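Local coordinates for G-protein alpha subunit Galpha7 (PDB 6NE6) that probably binds and hydrolyses GTP as the switching alpha subunit of a heterotrimeric G protein in Naegleria fowleri, at residues I200-F209 with R221-Y232; L54-K65 with A80-I90. All coordinates share one frame; numbering follows the deposited sequence.

Interaction 1: I200-F209 with R221-Y232. With EDO (1,2-ethanediol), chain D.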
loop_
_atom_site.group_PDB
_atom_site.type_symbol
_atom_site.label_atom_id
_atom_site.label_comp_id
_atom_site.label_asym_id
_atom_site.label_seq_id
_atom_site.Cartn_x
_atom_site.Cartn_y
_atom_site.Cartn_z
ATOM N N ILE A 200 2.317 11.508 14.132
ATOM C CA ILE A 200 2.581 10.242 13.460
ATOM C C ILE A 200 1.256 9.715 12.940
ATOM O O ILE A 200 0.276 9.670 13.690
ATOM C CB ILE A 200 3.214 9.224 14.423
ATOM C CG1 ILE A 200 4.634 9.650 14.794
ATOM C CG2 ILE A 200 3.155 7.788 13.825
ATOM C CD1 ILE A 200 5.170 8.904 16.021
ATOM N N LEU A 201 1.234 9.306 11.673
ATOM C CA LEU A 201 0.110 8.568 11.093
ATOM C C LEU A 201 0.560 7.121 11.003
ATOM O O LEU A 201 1.372 6.770 10.140
ATOM C CB LEU A 201 -0.276 9.095 9.716
ATOM C CG LEU A 201 -0.599 10.583 9.586
ATOM C CD1 LEU A 201 -1.234 10.847 8.235
ATOM C CD2 LEU A 201 -1.515 11.034 10.730
ATOM N N PHE A 202 0.043 6.287 11.909
ATOM C CA PHE A 202 0.352 4.865 11.915
ATOM C C PHE A 202 -0.634 4.193 10.968
ATOM O O PHE A 202 -1.838 4.171 11.237
ATOM C CB PHE A 202 0.246 4.286 13.323
ATOM C CG PHE A 202 0.938 2.969 13.463
ATOM C CD1 PHE A 202 0.366 1.809 12.964
ATOM C CD2 PHE A 202 2.184 2.901 14.059
ATOM C CE1 PHE A 202 1.034 0.591 13.074
ATOM C CE2 PHE A 202 2.845 1.702 14.181
ATOM C CZ PHE A 202 2.270 0.543 13.678
ATOM N N VAL A 203 -0.142 3.664 9.855
ATOM C CA VAL A 203 -1.022 3.177 8.791
ATOM C C VAL A 203 -1.060 1.657 8.827
ATOM O O VAL A 203 -0.006 1.003 8.758
ATOM C CB VAL A 203 -0.551 3.659 7.412
ATOM C CG1 VAL A 203 -1.547 3.217 6.333
ATOM C CG2 VAL A 203 -0.354 5.175 7.405
ATOM N N CYS A 204 -2.273 1.097 8.902
ATOM C CA CYS A 204 -2.487 -0.344 8.898
ATOM C C CYS A 204 -3.510 -0.677 7.836
ATOM O O CYS A 204 -4.462 0.080 7.630
ATOM C CB CYS A 204 -2.995 -0.863 10.244
ATOM S SG CYS A 204 -1.762 -0.741 11.562
ATOM N N SER A 205 -3.319 -1.816 7.173
ATOM C CA SER A 205 -4.272 -2.241 6.155
ATOM C C SER A 205 -5.493 -2.899 6.789
ATOM O O SER A 205 -5.364 -3.854 7.560
ATOM C CB SER A 205 -3.602 -3.210 5.180
ATOM O OG SER A 205 -4.578 -3.791 4.324
ATOM N N LEU A 206 -6.685 -2.395 6.442
ATOM C CA LEU A 206 -7.922 -3.070 6.824
ATOM C C LEU A 206 -8.141 -4.331 5.997
ATOM O O LEU A 206 -8.795 -5.272 6.451
ATOM C CB LEU A 206 -9.092 -2.112 6.638
ATOM C CG LEU A 206 -10.397 -2.264 7.412
ATOM C CD1 LEU A 206 -10.136 -2.340 8.904
ATOM C CD2 LEU A 206 -11.290 -1.074 7.073
ATOM N N SER A 207 -7.621 -4.362 4.780
ATOM C CA SER A 207 -7.974 -5.436 3.862
ATOM C C SER A 207 -7.131 -6.688 4.057
ATOM O O SER A 207 -7.452 -7.711 3.437
ATOM C CB SER A 207 -7.847 -4.958 2.416
ATOM O OG SER A 207 -6.520 -4.535 2.151
ATOM N N GLU A 208 -6.085 -6.635 4.897
ATOM C CA GLU A 208 -5.147 -7.754 5.034
ATOM C C GLU A 208 -5.644 -8.827 6.002
ATOM O O GLU A 208 -4.871 -9.738 6.328
ATOM C CB GLU A 208 -3.768 -7.254 5.491
ATOM C CG GLU A 208 -3.729 -6.742 6.923
ATOM C CD GLU A 208 -2.372 -6.209 7.342
ATOM O OE1 GLU A 208 -1.448 -6.154 6.501
ATOM O OE2 GLU A 208 -2.237 -5.856 8.534
ATOM N N PHE A 209 -6.906 -8.750 6.451
ATOM C CA PHE A 209 -7.393 -9.691 7.454
ATOM C C PHE A 209 -7.361 -11.139 6.964
ATOM O O PHE A 209 -7.343 -12.055 7.791
ATOM C CB PHE A 209 -8.820 -9.319 7.893
ATOM C CG PHE A 209 -9.884 -9.565 6.853
ATOM C CD1 PHE A 209 -10.254 -8.559 5.970
ATOM C CD2 PHE A 209 -10.541 -10.802 6.767
ATOM C CE1 PHE A 209 -11.242 -8.768 5.017
ATOM C CE2 PHE A 209 -11.533 -11.021 5.822
ATOM C CZ PHE A 209 -11.891 -10.013 4.943
ATOM N N ARG A 221 -1.565 -11.667 8.405
ATOM C CA ARG A 221 -1.031 -10.305 8.330
ATOM C C ARG A 221 -1.656 -9.389 9.376
ATOM O O ARG A 221 -0.961 -8.564 9.981
ATOM C CB ARG A 221 -1.257 -9.708 6.941
ATOM C CG ARG A 221 -0.327 -10.258 5.871
ATOM C CD ARG A 221 -0.315 -9.354 4.635
ATOM N NE ARG A 221 0.519 -9.938 3.574
ATOM C CZ ARG A 221 0.868 -9.296 2.465
ATOM N NH1 ARG A 221 0.462 -8.045 2.270
ATOM N NH2 ARG A 221 1.630 -9.901 1.559
ATOM N N MET A 222 -2.978 -9.467 9.559
ATOM C CA MET A 222 -3.614 -8.566 10.510
ATOM C C MET A 222 -3.247 -8.920 11.943
ATOM O O MET A 222 -3.051 -8.024 12.776
ATOM C CB MET A 222 -5.133 -8.572 10.318
ATOM C CG MET A 222 -5.827 -7.547 11.203
ATOM S SD MET A 222 -7.562 -7.295 10.785
ATOM C CE MET A 222 -7.398 -6.227 9.355
ATOM N N LYS A 223 -3.140 -10.218 12.256
ATOM C CA LYS A 223 -2.688 -10.598 13.593
ATOM C C LYS A 223 -1.288 -10.081 13.859
ATOM O O LYS A 223 -0.989 -9.618 14.969
ATOM C CB LYS A 223 -2.747 -12.111 13.776
ATOM C CG LYS A 223 -4.182 -12.608 13.816
ATOM C CD LYS A 223 -4.268 -14.092 14.077
ATOM C CE LYS A 223 -5.726 -14.507 14.129
ATOM N NZ LYS A 223 -5.857 -15.973 14.325
ATOM N N GLU A 224 -0.419 -10.121 12.845
ATOM C CA GLU A 224 0.938 -9.623 13.035
ATOM C C GLU A 224 0.935 -8.106 13.195
ATOM O O GLU A 224 1.642 -7.567 14.057
ATOM C CB GLU A 224 1.820 -10.068 11.870
ATOM C CG GLU A 224 3.251 -9.534 11.883
ATOM C CD GLU A 224 4.094 -10.123 13.001
ATOM O OE1 GLU A 224 3.687 -11.146 13.597
ATOM O OE2 GLU A 224 5.173 -9.556 13.278
ATOM N N SER A 225 0.124 -7.409 12.392
ATOM C CA SER A 225 0.059 -5.954 12.491
ATOM C C SER A 225 -0.491 -5.515 13.841
ATOM O O SER A 225 -0.009 -4.538 14.422
ATOM C CB SER A 225 -0.796 -5.379 11.363
ATOM O OG SER A 225 -0.214 -5.633 10.095
ATOM N N LEU A 226 -1.510 -6.212 14.349
ATOM C CA LEU A 226 -2.012 -5.906 15.691
ATOM C C LEU A 226 -0.920 -6.078 16.741
ATOM O O LEU A 226 -0.774 -5.239 17.638
ATOM C CB LEU A 226 -3.194 -6.809 16.027
ATOM C CG LEU A 226 -4.530 -6.411 15.420
ATOM C CD1 LEU A 226 -5.448 -7.638 15.428
ATOM C CD2 LEU A 226 -5.139 -5.249 16.222
ATOM N N SER A 227 -0.145 -7.159 16.641
ATOM C CA SER A 227 0.945 -7.396 17.589
ATOM C C SER A 227 2.010 -6.301 17.502
ATOM O O SER A 227 2.464 -5.775 18.528
ATOM C CB SER A 227 1.551 -8.777 17.339
ATOM O OG SER A 227 2.513 -9.086 18.331
ATOM N N LEU A 228 2.409 -5.934 16.281
ATOM C CA LEU A 228 3.409 -4.887 16.101
ATOM C C LEU A 228 2.890 -3.535 16.577
ATOM O O LEU A 228 3.635 -2.766 17.201
ATOM C CB LEU A 228 3.826 -4.794 14.632
ATOM C CG LEU A 228 4.629 -5.927 13.998
ATOM C CD1 LEU A 228 4.674 -5.718 12.493
ATOM C CD2 LEU A 228 6.033 -5.963 14.587
ATOM N N PHE A 229 1.628 -3.217 16.269
ATOM C CA PHE A 229 1.058 -1.958 16.734
ATOM C C PHE A 229 1.034 -1.908 18.255
ATOM O O PHE A 229 1.353 -0.875 18.855
ATOM C CB PHE A 229 -0.359 -1.740 16.183
ATOM C CG PHE A 229 -1.051 -0.539 16.784
ATOM C CD1 PHE A 229 -0.699 0.748 16.403
ATOM C CD2 PHE A 229 -2.021 -0.699 17.770
ATOM C CE1 PHE A 229 -1.319 1.864 16.986
ATOM C CE2 PHE A 229 -2.643 0.411 18.360
ATOM C CZ PHE A 229 -2.297 1.693 17.962
ATOM N N GLY A 230 0.647 -3.013 18.891
ATOM C CA GLY A 230 0.667 -3.064 20.344
ATOM C C GLY A 230 2.044 -2.779 20.912
ATOM O O GLY A 230 2.185 -2.016 21.872
ATOM N N ASP A 231 3.079 -3.372 20.312
ATOM C CA ASP A 231 4.443 -3.143 20.775
ATOM C C ASP A 231 4.831 -1.683 20.615
ATOM O O ASP A 231 5.425 -1.082 21.518
ATOM C CB ASP A 231 5.413 -4.032 19.994
ATOM C CG ASP A 231 5.309 -5.485 20.381
ATOM O OD1 ASP A 231 4.752 -5.770 21.461
ATOM O OD2 ASP A 231 5.787 -6.339 19.610
ATOM N N TYR A 232 4.491 -1.102 19.467
ATOM C CA TYR A 232 4.867 0.275 19.166
ATOM C C TYR A 232 4.163 1.265 20.086
ATOM O O TYR A 232 4.804 2.117 20.700
ATOM C CB TYR A 232 4.510 0.570 17.712
ATOM C CG TYR A 232 4.953 1.900 17.166
ATOM C CD1 TYR A 232 6.210 2.044 16.594
ATOM C CD2 TYR A 232 4.100 3.007 17.179
ATOM C CE1 TYR A 232 6.611 3.239 16.052
ATOM C CE2 TYR A 232 4.497 4.215 16.640
ATOM C CZ TYR A 232 5.747 4.321 16.076
ATOM O OH TYR A 232 6.165 5.504 15.528
HETATM C C1 EDO D . 2.204 -7.617 -1.564
HETATM O O1 EDO D . 2.370 -7.555 -0.140
HETATM C C2 EDO D . 2.566 -9.014 -2.051
HETATM O O2 EDO D . 1.674 -9.958 -1.447
HETATM O O HOH W 1 -0.902 -5.915 3.911
HETATM O O HOH W 2 1.224 -5.908 7.018
#
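Glu208 and Ser225 form the direct polar link between the turn after strand 200-205 and helix 221-232. Glu208 can be followed outward. Glu208 CB lies against Arg221 CB at 3.8 Å. CG is held between the backbone N and the carbonyl carbon (chi1 70°), and there it passes over the start of the helix, beside Arg221 CB and Met222 N. The rest of the chain is extended and carries the carboxylate along the helix. Glu208 OE2 accepts a hydrogen bond of 2.6 Å from Ser225 OG, on its syn side and 17° out of the carboxylate plane. Ser225 was modelled in two conformers, and this bond is described for one of them. OE1 accepts from two waters. One of them also accepts a hydrogen bond from Arg221 NH1, an indirect link between the two charges. The Arg221 tip leads away to Lys212 O, Asp19 and a 1,2-ethanediol.

Met222 bends at its last torsion. This turns Met222 CE to 3.4 Å from Leu206 O; it also touches Phe209 CB.

At the far end is an aromatic cluster. The edge of Phe229 points at one face of Phe202, with centroids 5.2 Å apart and planes at 72°. Tyr232 meets the Phe202 ring obliquely: Phe202 CE2 sits over the Tyr232 face, near its rim, and comes to 3.5 Å from Tyr232 CD2. Tyr232 OH ends 3.6 Å from Ile200 CD1.

The strand and helix run nearly antiparallel, as expected for the first half of a beta-alpha-beta unit that continues into strand 242-248. Strand 200-205 is hydrogen-bonded between strands 10-16 and 242-248. Val15 of the former touches Phe202 and Tyr232, and Tyr288 of helix 277-291 packs on Cys204, Ser225 and Leu226.

Interaction 2: L54-K65 with A80-I90. With EDO (1,2-ethanediol), chain J.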
loop_
_atom_site.group_PDB
_atom_site.type_symbol
_atom_site.label_atom_id
_atom_site.label_comp_id
_atom_site.label_asym_id
_atom_site.label_seq_id
_atom_site.Cartn_x
_atom_site.Cartn_y
_atom_site.Cartn_z
ATOM N N LEU A 54 5.034 -8.706 -14.422
ATOM C CA LEU A 54 5.627 -10.019 -14.641
ATOM C C LEU A 54 5.608 -10.847 -13.365
ATOM O O LEU A 54 5.283 -12.041 -13.396
ATOM C CB LEU A 54 7.055 -9.853 -15.155
ATOM C CG LEU A 54 7.863 -11.118 -15.411
ATOM C CD1 LEU A 54 7.172 -11.925 -16.488
ATOM C CD2 LEU A 54 9.266 -10.746 -15.859
ATOM N N ARG A 55 5.940 -10.227 -12.227
ATOM C CA ARG A 55 5.945 -10.965 -10.969
ATOM C C ARG A 55 4.545 -11.430 -10.597
ATOM O O ARG A 55 4.360 -12.566 -10.138
ATOM C CB ARG A 55 6.532 -10.103 -9.848
ATOM C CG ARG A 55 6.303 -10.699 -8.459
ATOM C CD ARG A 55 7.552 -11.348 -7.891
ATOM N NE ARG A 55 8.623 -10.376 -7.686
ATOM C CZ ARG A 55 8.722 -9.580 -6.624
ATOM N NH1 ARG A 55 7.808 -9.631 -5.661
ATOM N NH2 ARG A 55 9.735 -8.730 -6.526
ATOM N N ASN A 56 3.545 -10.562 -10.765
ATOM C CA ASN A 56 2.179 -10.951 -10.432
ATOM C C ASN A 56 1.738 -12.152 -11.257
ATOM O O ASN A 56 1.122 -13.078 -10.727
ATOM C CB ASN A 56 1.226 -9.786 -10.672
ATOM C CG ASN A 56 1.353 -8.715 -9.644
ATOM O OD1 ASN A 56 1.613 -8.993 -8.472
ATOM N ND2 ASN A 56 1.111 -7.474 -10.059
ATOM N N MET A 57 2.041 -12.148 -12.562
ATOM C CA MET A 57 1.667 -13.299 -13.384
ATOM C C MET A 57 2.431 -14.545 -12.959
ATOM O O MET A 57 1.871 -15.641 -12.951
ATOM C CB MET A 57 1.892 -13.016 -14.870
ATOM C CG MET A 57 1.326 -14.124 -15.783
ATOM S SD MET A 57 -0.405 -14.579 -15.448
ATOM C CE MET A 57 -1.299 -13.232 -16.228
ATOM N N MET A 58 3.704 -14.393 -12.568
ATOM C CA MET A 58 4.473 -15.535 -12.084
ATOM C C MET A 58 3.827 -16.146 -10.850
ATOM O O MET A 58 3.730 -17.377 -10.731
ATOM C CB MET A 58 5.902 -15.106 -11.765
ATOM C CG MET A 58 6.705 -16.158 -11.053
ATOM S SD MET A 58 6.919 -17.586 -12.113
ATOM C CE MET A 58 8.403 -18.292 -11.395
ATOM N N VAL A 59 3.400 -15.296 -9.916
ATOM C CA VAL A 59 2.756 -15.776 -8.696
ATOM C C VAL A 59 1.483 -16.530 -9.039
ATOM O O VAL A 59 1.205 -17.594 -8.474
ATOM C CB VAL A 59 2.476 -14.606 -7.738
ATOM C CG1 VAL A 59 1.633 -15.090 -6.541
ATOM C CG2 VAL A 59 3.795 -14.017 -7.241
ATOM N N LEU A 60 0.699 -15.999 -9.981
ATOM C CA LEU A 60 -0.515 -16.694 -10.407
ATOM C C LEU A 60 -0.193 -18.044 -11.038
ATOM O O LEU A 60 -0.887 -19.032 -10.781
ATOM C CB LEU A 60 -1.314 -15.810 -11.369
ATOM C CG LEU A 60 -2.000 -14.637 -10.652
ATOM C CD1 LEU A 60 -2.484 -13.577 -11.608
ATOM C CD2 LEU A 60 -3.169 -15.161 -9.810
ATOM N N ILE A 61 0.857 -18.110 -11.864
ATOM C CA ILE A 61 1.238 -19.389 -12.458
ATOM C C ILE A 61 1.599 -20.385 -11.368
ATOM O O ILE A 61 1.140 -21.534 -11.375
ATOM C CB ILE A 61 2.399 -19.202 -13.450
ATOM C CG1 ILE A 61 1.938 -18.414 -14.668
ATOM C CG2 ILE A 61 2.962 -20.579 -13.891
ATOM C CD1 ILE A 61 3.101 -17.824 -15.493
ATOM N N GLN A 62 2.429 -19.970 -10.412
ATOM C CA GLN A 62 2.789 -20.862 -9.310
ATOM C C GLN A 62 1.552 -21.287 -8.529
ATOM O O GLN A 62 1.451 -22.437 -8.080
ATOM C CB GLN A 62 3.792 -20.187 -8.370
ATOM C CG GLN A 62 5.086 -19.758 -9.027
ATOM C CD GLN A 62 5.614 -20.797 -9.983
ATOM O OE1 GLN A 62 5.820 -21.958 -9.619
ATOM N NE2 GLN A 62 5.825 -20.388 -11.223
ATOM N N ALA A 63 0.603 -20.364 -8.366
ATOM C CA ALA A 63 -0.626 -20.665 -7.636
ATOM C C ALA A 63 -1.428 -21.763 -8.328
ATOM O O ALA A 63 -2.024 -22.613 -7.658
ATOM C CB ALA A 63 -1.464 -19.396 -7.488
ATOM N N THR A 64 -1.479 -21.760 -9.670
ATOM C CA THR A 64 -2.214 -22.831 -10.349
ATOM C C THR A 64 -1.564 -24.178 -10.078
ATOM O O THR A 64 -2.253 -25.204 -9.999
ATOM C CB THR A 64 -2.299 -22.623 -11.872
ATOM O OG1 THR A 64 -1.006 -22.825 -12.480
ATOM C CG2 THR A 64 -2.878 -21.264 -12.248
ATOM N N LYS A 65 -0.243 -24.190 -9.924
ATOM C CA LYS A 65 0.445 -25.431 -9.591
ATOM C C LYS A 65 0.125 -25.872 -8.166
ATOM O O LYS A 65 -0.145 -27.054 -7.926
ATOM C CB LYS A 65 1.947 -25.253 -9.799
ATOM C CG LYS A 65 2.305 -25.084 -11.262
ATOM C CD LYS A 65 3.781 -24.792 -11.435
ATOM C CE LYS A 65 4.169 -24.841 -12.898
ATOM N NZ LYS A 65 5.633 -24.620 -13.098
ATOM N N ALA A 80 3.092 -19.992 -20.082
ATOM C CA ALA A 80 3.345 -19.878 -18.653
ATOM C C ALA A 80 4.785 -20.246 -18.320
ATOM O O ALA A 80 5.422 -19.586 -17.487
ATOM C CB ALA A 80 2.365 -20.761 -17.880
ATOM N N GLU A 81 5.315 -21.301 -18.953
ATOM C CA GLU A 81 6.712 -21.668 -18.732
ATOM C C GLU A 81 7.654 -20.551 -19.171
ATOM O O GLU A 81 8.654 -20.273 -18.500
ATOM C CB GLU A 81 7.043 -22.970 -19.465
ATOM C CG GLU A 81 6.395 -24.199 -18.868
ATOM C CD GLU A 81 7.120 -25.476 -19.253
ATOM O OE1 GLU A 81 8.001 -25.917 -18.484
ATOM O OE2 GLU A 81 6.819 -26.027 -20.333
ATOM N N LYS A 82 7.353 -19.897 -20.296
ATOM C CA LYS A 82 8.176 -18.773 -20.740
ATOM C C LYS A 82 8.189 -17.658 -19.698
ATOM O O LYS A 82 9.251 -17.118 -19.364
ATOM C CB LYS A 82 7.674 -18.242 -22.087
ATOM C CG LYS A 82 8.212 -16.847 -22.424
ATOM C CD LYS A 82 7.518 -16.211 -23.631
ATOM C CE LYS A 82 8.023 -14.780 -23.861
ATOM N NZ LYS A 82 7.491 -14.139 -25.101
ATOM N N ILE A 83 7.010 -17.312 -19.168
ATOM C CA ILE A 83 6.937 -16.225 -18.200
ATOM C C ILE A 83 7.673 -16.596 -16.919
ATOM O O ILE A 83 8.392 -15.764 -16.346
ATOM C CB ILE A 83 5.465 -15.844 -17.946
ATOM C CG1 ILE A 83 4.945 -15.015 -19.134
ATOM C CG2 ILE A 83 5.324 -15.108 -16.620
ATOM C CD1 ILE A 83 3.445 -15.137 -19.421
ATOM N N GLU A 84 7.519 -17.841 -16.455
ATOM C CA GLU A 84 8.271 -18.321 -15.298
ATOM C C GLU A 84 9.766 -18.112 -15.480
ATOM O O GLU A 84 10.455 -17.622 -14.574
ATOM C CB GLU A 84 7.999 -19.806 -15.071
ATOM C CG GLU A 84 6.659 -20.143 -14.478
ATOM C CD GLU A 84 6.612 -21.586 -14.023
ATOM O OE1 GLU A 84 6.881 -22.476 -14.854
ATOM O OE2 GLU A 84 6.346 -21.827 -12.831
ATOM N N GLY A 85 10.292 -18.520 -16.636
ATOM C CA GLY A 85 11.714 -18.360 -16.893
ATOM C C GLY A 85 12.147 -16.907 -16.883
ATOM O O GLY A 85 13.210 -16.568 -16.356
ATOM N N LEU A 86 11.335 -16.030 -17.469
ATOM C CA LEU A 86 11.705 -14.619 -17.523
ATOM C C LEU A 86 11.644 -13.979 -16.145
ATOM O O LEU A 86 12.512 -13.167 -15.794
ATOM C CB LEU A 86 10.806 -13.865 -18.500
ATOM C CG LEU A 86 11.029 -14.171 -19.977
ATOM C CD1 LEU A 86 10.003 -13.436 -20.819
ATOM C CD2 LEU A 86 12.446 -13.785 -20.396
ATOM N N GLU A 87 10.627 -14.314 -15.349
ATOM C CA GLU A 87 10.558 -13.761 -14.000
ATOM C C GLU A 87 11.737 -14.227 -13.158
ATOM O O GLU A 87 12.320 -13.438 -12.405
ATOM C CB GLU A 87 9.235 -14.132 -13.324
ATOM C CG GLU A 87 9.198 -13.793 -11.826
ATOM C CD GLU A 87 9.332 -12.304 -11.530
ATOM O OE1 GLU A 87 9.154 -11.482 -12.452
ATOM O OE2 GLU A 87 9.621 -11.953 -10.364
ATOM N N GLN A 88 12.116 -15.505 -13.282
ATOM C CA GLN A 88 13.254 -16.033 -12.532
ATOM C C GLN A 88 14.578 -15.409 -12.959
ATOM O O GLN A 88 15.562 -15.509 -12.221
ATOM C CB GLN A 88 13.329 -17.554 -12.679
ATOM N N LYS A 89 14.624 -14.761 -14.122
ATOM C CA LYS A 89 15.825 -14.089 -14.592
ATOM C C LYS A 89 15.912 -12.629 -14.157
ATOM O O LYS A 89 16.986 -12.033 -14.281
ATOM C CB LYS A 89 15.895 -14.158 -16.129
ATOM C CG LYS A 89 17.287 -13.940 -16.709
ATOM C CD LYS A 89 17.289 -13.906 -18.236
ATOM C CE LYS A 89 16.775 -12.576 -18.768
ATOM N NZ LYS A 89 17.172 -12.341 -20.187
ATOM N N ILE A 90 14.820 -12.038 -13.656
ATOM C CA ILE A 90 14.748 -10.578 -13.533
ATOM C C ILE A 90 15.843 -10.044 -12.618
ATOM O O ILE A 90 16.493 -9.042 -12.935
ATOM C CB ILE A 90 13.361 -10.131 -13.038
ATOM C CG1 ILE A 90 12.359 -10.134 -14.184
ATOM C CG2 ILE A 90 13.448 -8.716 -12.458
ATOM C CD1 ILE A 90 12.752 -9.202 -15.328
HETATM C C1 EDO J . 4.097 -23.477 -16.097
HETATM O O1 EDO J . 5.336 -24.172 -15.899
HETATM C C2 EDO J . 3.074 -24.429 -16.701
HETATM O O2 EDO J . 3.188 -25.718 -16.086
HETATM O O HOH W 3 11.091 -9.646 -9.090
#
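Lys65 NZ is gripped by both oxygens of Glu84 and by a 1,2-ethanediol. The salt bridge from Lys65 NZ to Glu84 OE2 is 2.9 Å long and arrives on the syn side, 20° out of the carboxylate plane. The bond to OE1 is weak. The diol O1 accepts from Lys65 NZ and donates to Glu84 OE1, closing a small ring of bonds.

This is a helix-helix contact with one knob-into-hole, the Glu84 side chain, in what is probably the all-helical domain of the G-alpha fold. The helix axes cross at -125°. Glu84 sits among Met58, Ile61, Gln62 and Lys65. Glu84 CG lies 3.5 Å from Met58 SD, and Ile61 CG2 packs beside it. The modelled amide of Gln62, one of two conformers, is too close to OE2 to be trusted.

Deeper in, Ile83 CG2 is shared by Leu54 CD1 and Ile61 CD1, each at 3.7 Å. Leu109 of helix 100-109 touches Ile61 and Ile83 there. Leu54 and Ile90 meet tip to tip, Leu54 CD2 to Ile90 CG1 at 3.6 Å.

Glu87, modelled in two conformers, stands between Leu54, Arg55 and Met58. With CG anti to the backbone N (chi1 170°), it lays that carbon on Met58 CB and CG before bending at chi2. OE1 then rests against Leu54 CG. In the conformer described, Glu87 OE2 meets the edge of the Arg55 guanidinium in a salt bridge whose hydrogen bond, from Arg55 NE at 3.3 Å, is weak. A water completes this pair, accepting from Arg55 NE at 2.9 Å and donating to Glu87 OE2 at 3.0 Å.

In the fold
From the N terminus the chain first builds strand 10-16 and a probable P-loop, then enters the helices. Interaction 2 comes first: helix 39-66 turns back through a short connection, and helix 74-89 packs on it. Interaction 1 closes later, where the 11 residues after Phe209 return the chain to the sheet as helix 221-235. The two contacts lie in series and neither nest nor cross. Their centres are about 30 Å apart and their nearest atoms about 10 Å. Interaction 2 joins two helices of the probable helical domain; interaction 1 joins a strand and a helix of what is, by family, the Ras-like domain. In G-alpha proteins the nucleotide binds between these two domains.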